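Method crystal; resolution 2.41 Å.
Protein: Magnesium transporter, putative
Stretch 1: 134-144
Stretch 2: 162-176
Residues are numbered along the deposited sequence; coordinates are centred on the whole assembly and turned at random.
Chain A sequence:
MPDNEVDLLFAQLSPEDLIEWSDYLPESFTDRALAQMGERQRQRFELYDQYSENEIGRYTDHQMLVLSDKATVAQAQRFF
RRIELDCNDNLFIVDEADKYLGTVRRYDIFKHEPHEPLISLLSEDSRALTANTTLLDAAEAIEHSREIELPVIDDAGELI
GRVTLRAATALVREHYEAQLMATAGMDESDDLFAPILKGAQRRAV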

# COMPACT_ATOMS: atom_id res chain seq x y z
N THR A 134 9.09 -31.80 2.38
CA THR A 134 10.29 -31.44 1.62
C THR A 134 9.89 -31.10 0.21
O THR A 134 8.85 -31.57 -0.28
CB THR A 134 11.37 -32.54 1.56
OG1 THR A 134 10.85 -33.67 0.87
CG2 THR A 134 11.85 -32.97 2.94
N LEU A 135 10.74 -30.34 -0.47
CA LEU A 135 10.39 -29.86 -1.80
C LEU A 135 10.18 -31.00 -2.77
O LEU A 135 9.22 -31.01 -3.54
CB LEU A 135 11.45 -28.92 -2.34
CG LEU A 135 11.84 -27.72 -1.47
CD1 LEU A 135 12.75 -26.82 -2.29
CD2 LEU A 135 10.59 -26.98 -0.95
N LEU A 136 11.06 -31.98 -2.73
CA LEU A 136 10.97 -33.12 -3.63
C LEU A 136 9.81 -34.06 -3.29
O LEU A 136 9.23 -34.64 -4.18
CB LEU A 136 12.30 -33.87 -3.65
CG LEU A 136 12.59 -34.89 -4.76
CD1 LEU A 136 14.11 -35.20 -4.77
CD2 LEU A 136 11.80 -36.25 -4.61
N ASP A 137 9.47 -34.21 -2.01
CA ASP A 137 8.29 -34.97 -1.67
C ASP A 137 7.04 -34.24 -2.15
O ASP A 137 6.09 -34.87 -2.58
CB ASP A 137 8.18 -35.24 -0.18
CG ASP A 137 9.18 -36.27 0.31
OD1 ASP A 137 9.88 -36.90 -0.52
OD2 ASP A 137 9.27 -36.43 1.55
N ALA A 138 7.04 -32.92 -2.08
CA ALA A 138 5.93 -32.13 -2.61
C ALA A 138 5.79 -32.32 -4.10
O ALA A 138 4.70 -32.59 -4.59
CB ALA A 138 6.13 -30.67 -2.32
N ALA A 139 6.88 -32.17 -4.82
CA ALA A 139 6.86 -32.31 -6.27
C ALA A 139 6.39 -33.71 -6.67
O ALA A 139 5.56 -33.86 -7.58
CB ALA A 139 8.27 -32.01 -6.87
N GLU A 140 6.87 -34.74 -5.98
CA GLU A 140 6.42 -36.10 -6.26
C GLU A 140 4.91 -36.28 -6.06
O GLU A 140 4.23 -36.93 -6.86
CB GLU A 140 7.14 -37.11 -5.38
CG GLU A 140 8.28 -37.76 -6.10
CD GLU A 140 8.89 -38.90 -5.30
OE1 GLU A 140 8.50 -40.08 -5.56
OE2 GLU A 140 9.74 -38.59 -4.42
N ALA A 141 4.42 -35.71 -4.96
CA ALA A 141 3.05 -35.88 -4.55
C ALA A 141 2.12 -35.30 -5.60
O ALA A 141 1.11 -35.92 -5.91
CB ALA A 141 2.79 -35.27 -3.17
N ILE A 142 2.47 -34.14 -6.17
CA ILE A 142 1.66 -33.51 -7.23
C ILE A 142 1.86 -34.23 -8.55
O ILE A 142 0.90 -34.57 -9.23
CB ILE A 142 1.96 -31.99 -7.46
CG1 ILE A 142 1.98 -31.23 -6.15
CG2 ILE A 142 0.87 -31.33 -8.32
CD1 ILE A 142 2.42 -29.74 -6.27
N GLU A 143 3.12 -34.51 -8.90
CA GLU A 143 3.42 -35.13 -10.18
C GLU A 143 2.79 -36.49 -10.33
O GLU A 143 2.22 -36.77 -11.38
CB GLU A 143 4.94 -35.26 -10.40
CG GLU A 143 5.30 -35.72 -11.84
CD GLU A 143 6.75 -36.18 -12.04
OE1 GLU A 143 7.64 -35.80 -11.23
OE2 GLU A 143 6.98 -36.88 -13.06
N HIS A 144 2.89 -37.35 -9.32
CA HIS A 144 2.35 -38.71 -9.44
C HIS A 144 0.96 -38.80 -8.86
O HIS A 144 0.70 -39.60 -8.00
CB HIS A 144 3.26 -39.72 -8.77
CG HIS A 144 4.64 -39.71 -9.33
ND1 HIS A 144 4.92 -40.10 -10.62
CD2 HIS A 144 5.82 -39.31 -8.79
CE1 HIS A 144 6.21 -39.97 -10.85
NE2 HIS A 144 6.78 -39.49 -9.76
N ARG A 162 -1.62 -22.95 -1.90
CA ARG A 162 -1.51 -24.14 -2.74
C ARG A 162 -0.16 -24.19 -3.44
O ARG A 162 0.52 -23.18 -3.54
CB ARG A 162 -2.61 -24.13 -3.78
CG ARG A 162 -2.34 -23.19 -4.91
CD ARG A 162 -3.53 -23.00 -5.80
NE ARG A 162 -3.21 -22.07 -6.86
CZ ARG A 162 -3.35 -22.27 -8.17
NH1 ARG A 162 -3.84 -23.40 -8.69
NH2 ARG A 162 -2.98 -21.31 -9.00
N VAL A 163 0.18 -25.37 -3.94
CA VAL A 163 1.30 -25.52 -4.83
C VAL A 163 0.84 -26.13 -6.13
O VAL A 163 0.08 -27.06 -6.11
CB VAL A 163 2.32 -26.44 -4.24
CG1 VAL A 163 3.44 -26.64 -5.25
CG2 VAL A 163 2.85 -25.80 -2.98
N THR A 164 1.31 -25.61 -7.24
CA THR A 164 0.83 -26.08 -8.53
C THR A 164 1.77 -27.10 -9.19
O THR A 164 2.93 -27.20 -8.85
CB THR A 164 0.68 -24.95 -9.49
OG1 THR A 164 1.97 -24.37 -9.69
CG2 THR A 164 -0.28 -23.88 -8.98
N LEU A 165 1.24 -27.84 -10.16
CA LEU A 165 2.06 -28.72 -10.95
C LEU A 165 3.20 -27.96 -11.64
O LEU A 165 4.32 -28.42 -11.67
CB LEU A 165 1.22 -29.47 -11.98
CG LEU A 165 2.01 -30.44 -12.86
CD1 LEU A 165 2.85 -31.46 -12.05
CD2 LEU A 165 1.06 -31.15 -13.72
N ARG A 166 2.90 -26.80 -12.18
CA ARG A 166 3.93 -25.93 -12.78
C ARG A 166 5.07 -25.60 -11.82
O ARG A 166 6.23 -25.67 -12.20
CB ARG A 166 3.31 -24.62 -13.27
CG ARG A 166 4.16 -23.92 -14.31
CD ARG A 166 3.52 -22.63 -14.78
NE ARG A 166 2.18 -22.83 -15.30
CZ ARG A 166 1.90 -23.36 -16.48
NH1 ARG A 166 0.63 -23.52 -16.86
NH2 ARG A 166 2.87 -23.74 -17.30
N ALA A 167 4.73 -25.23 -10.59
CA ALA A 167 5.75 -24.94 -9.58
C ALA A 167 6.57 -26.20 -9.29
O ALA A 167 7.78 -26.15 -9.16
CB ALA A 167 5.12 -24.39 -8.31
N ALA A 168 5.91 -27.35 -9.21
CA ALA A 168 6.64 -28.60 -8.94
C ALA A 168 7.69 -28.85 -10.01
O ALA A 168 8.77 -29.37 -9.73
CB ALA A 168 5.69 -29.77 -8.86
N THR A 169 7.36 -28.52 -11.25
CA THR A 169 8.29 -28.72 -12.34
C THR A 169 9.52 -27.88 -12.09
O THR A 169 10.64 -28.37 -12.18
CB THR A 169 7.69 -28.32 -13.68
OG1 THR A 169 6.44 -28.99 -13.88
CG2 THR A 169 8.69 -28.66 -14.82
N ALA A 170 9.31 -26.60 -11.77
CA ALA A 170 10.41 -25.71 -11.42
C ALA A 170 11.28 -26.34 -10.32
O ALA A 170 12.44 -26.55 -10.55
CB ALA A 170 9.90 -24.33 -11.01
N LEU A 171 10.70 -26.65 -9.16
CA LEU A 171 11.44 -27.30 -8.04
C LEU A 171 12.33 -28.47 -8.45
O LEU A 171 13.51 -28.54 -8.06
CB LEU A 171 10.45 -27.85 -7.01
CG LEU A 171 9.60 -26.81 -6.29
CD1 LEU A 171 8.61 -27.51 -5.33
CD2 LEU A 171 10.51 -25.75 -5.58
N VAL A 172 11.76 -29.38 -9.22
CA VAL A 172 12.51 -30.51 -9.75
C VAL A 172 13.75 -30.03 -10.55
O VAL A 172 14.88 -30.30 -10.16
CB VAL A 172 11.62 -31.41 -10.63
CG1 VAL A 172 12.46 -32.39 -11.42
CG2 VAL A 172 10.59 -32.14 -9.78
N ARG A 173 13.51 -29.30 -11.65
CA ARG A 173 14.55 -28.67 -12.54
C ARG A 173 15.63 -27.84 -11.79
O ARG A 173 16.80 -27.83 -12.21
CB ARG A 173 13.84 -27.80 -13.63
CG ARG A 173 14.72 -26.94 -14.57
CD ARG A 173 13.88 -26.34 -15.70
NE ARG A 173 12.85 -25.43 -15.20
N GLU A 174 15.22 -27.18 -10.70
CA GLU A 174 16.13 -26.53 -9.74
C GLU A 174 17.06 -27.53 -9.07
O GLU A 174 18.28 -27.38 -9.06
CB GLU A 174 15.34 -25.79 -8.64
CG GLU A 174 15.46 -24.25 -8.66
CD GLU A 174 14.34 -23.56 -9.44
OE1 GLU A 174 13.40 -23.03 -8.80
OE2 GLU A 174 14.41 -23.52 -10.69
N HIS A 175 16.45 -28.55 -8.48
CA HIS A 175 17.17 -29.62 -7.78
C HIS A 175 17.97 -30.59 -8.73
O HIS A 175 18.72 -31.42 -8.25
CB HIS A 175 16.14 -30.34 -6.90
CG HIS A 175 16.64 -31.59 -6.25
ND1 HIS A 175 17.09 -32.68 -6.98
CD2 HIS A 175 16.69 -31.96 -4.95
CE1 HIS A 175 17.43 -33.65 -6.15
NE2 HIS A 175 17.19 -33.24 -4.91
N TYR A 176 17.79 -30.48 -10.06
CA TYR A 176 18.78 -31.01 -11.02
C TYR A 176 19.94 -29.99 -11.07
O TYR A 176 21.05 -30.29 -10.62
CB TYR A 176 18.17 -31.25 -12.42

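Two helices, 135-143 and one beginning at Leu 165, pack with their axes 9.0 Å apart at closest approach and their N-to-C directions 135° apart, so the chains run in roughly opposing senses with a marked splay. The register follows from this: Ile 142 lies nearest Leu 165 and Leu 135 nearest Leu 171, so the nearest partners fall in number from Ile 142 at Leu 165 through Ala 139 at Ala 168 to Leu 135 at Leu 171, with Val 172 stepping back to Leu 136. No hydrogen bond crosses the contact; the 493 Å² buried, both sides summed, is covered essentially by van der Waals packing.

Stretch 2 enters as a strand. Arg 162 stays out of reach, but Val 163 points toward the partner helix, and its CG1 lies 3.4 Å from Ile 142 CD1, a tight apolar contact. Thr 164 turns its CA-to-CB bond away and serves its own helix instead: its OG1 accepts from Ala 167 N at 3.0 Å with an N-H...acceptor angle of 161°, capping the first turn. Thr 134 does the same for the other helix, with Asp 137 N to Thr 134 OG1 at 3.2 Å and 153°. Each cap satisfies an amide that has no preceding helical carbonyl to bond.

At Leu 165 the CA-to-CB bond points sideways, yet the side chain bends nearer at its end, bringing CD1 to 4.2 Å from Glu 143 CA. Its CB also lies 4.1 Å from Ile 142 CG2. Ile 142, with chi1 m and chi2 t, thus reaches the strand through CD1 and the start of the helix through CG2, and it buries more area here than any other residue of the two stretches.

The backbones come closest at Ala 168, whose CA is 4.6 Å from the CA of Ala 139. Both side chains are single methyls pointing toward the opposing stretch, and the CB atoms of Ala 168 and Ala 139 sit 4.0 Å apart. Ala 168 CB also lies 4.2 Å from Ile 142 CD1. Thr 169, one position on, points away and bonds within its own helix, OG1 donating to Leu 165 O at 3.1 Å.

One turn after Ala 168, Leu 171 points toward Leu 135, and Leu 171 CD2 meets Leu 135 CD1 at 4.1 Å. Val 172 approaches from the side, placing CG2 3.7 Å from Ala 139 CB. Finally, the His 175 ring receives Leu 136 over one face: Leu 136 CD1 is 4.0 Å from the centroid of the His 175 ring and 27° off its normal, the geometry of a CH-pi contact.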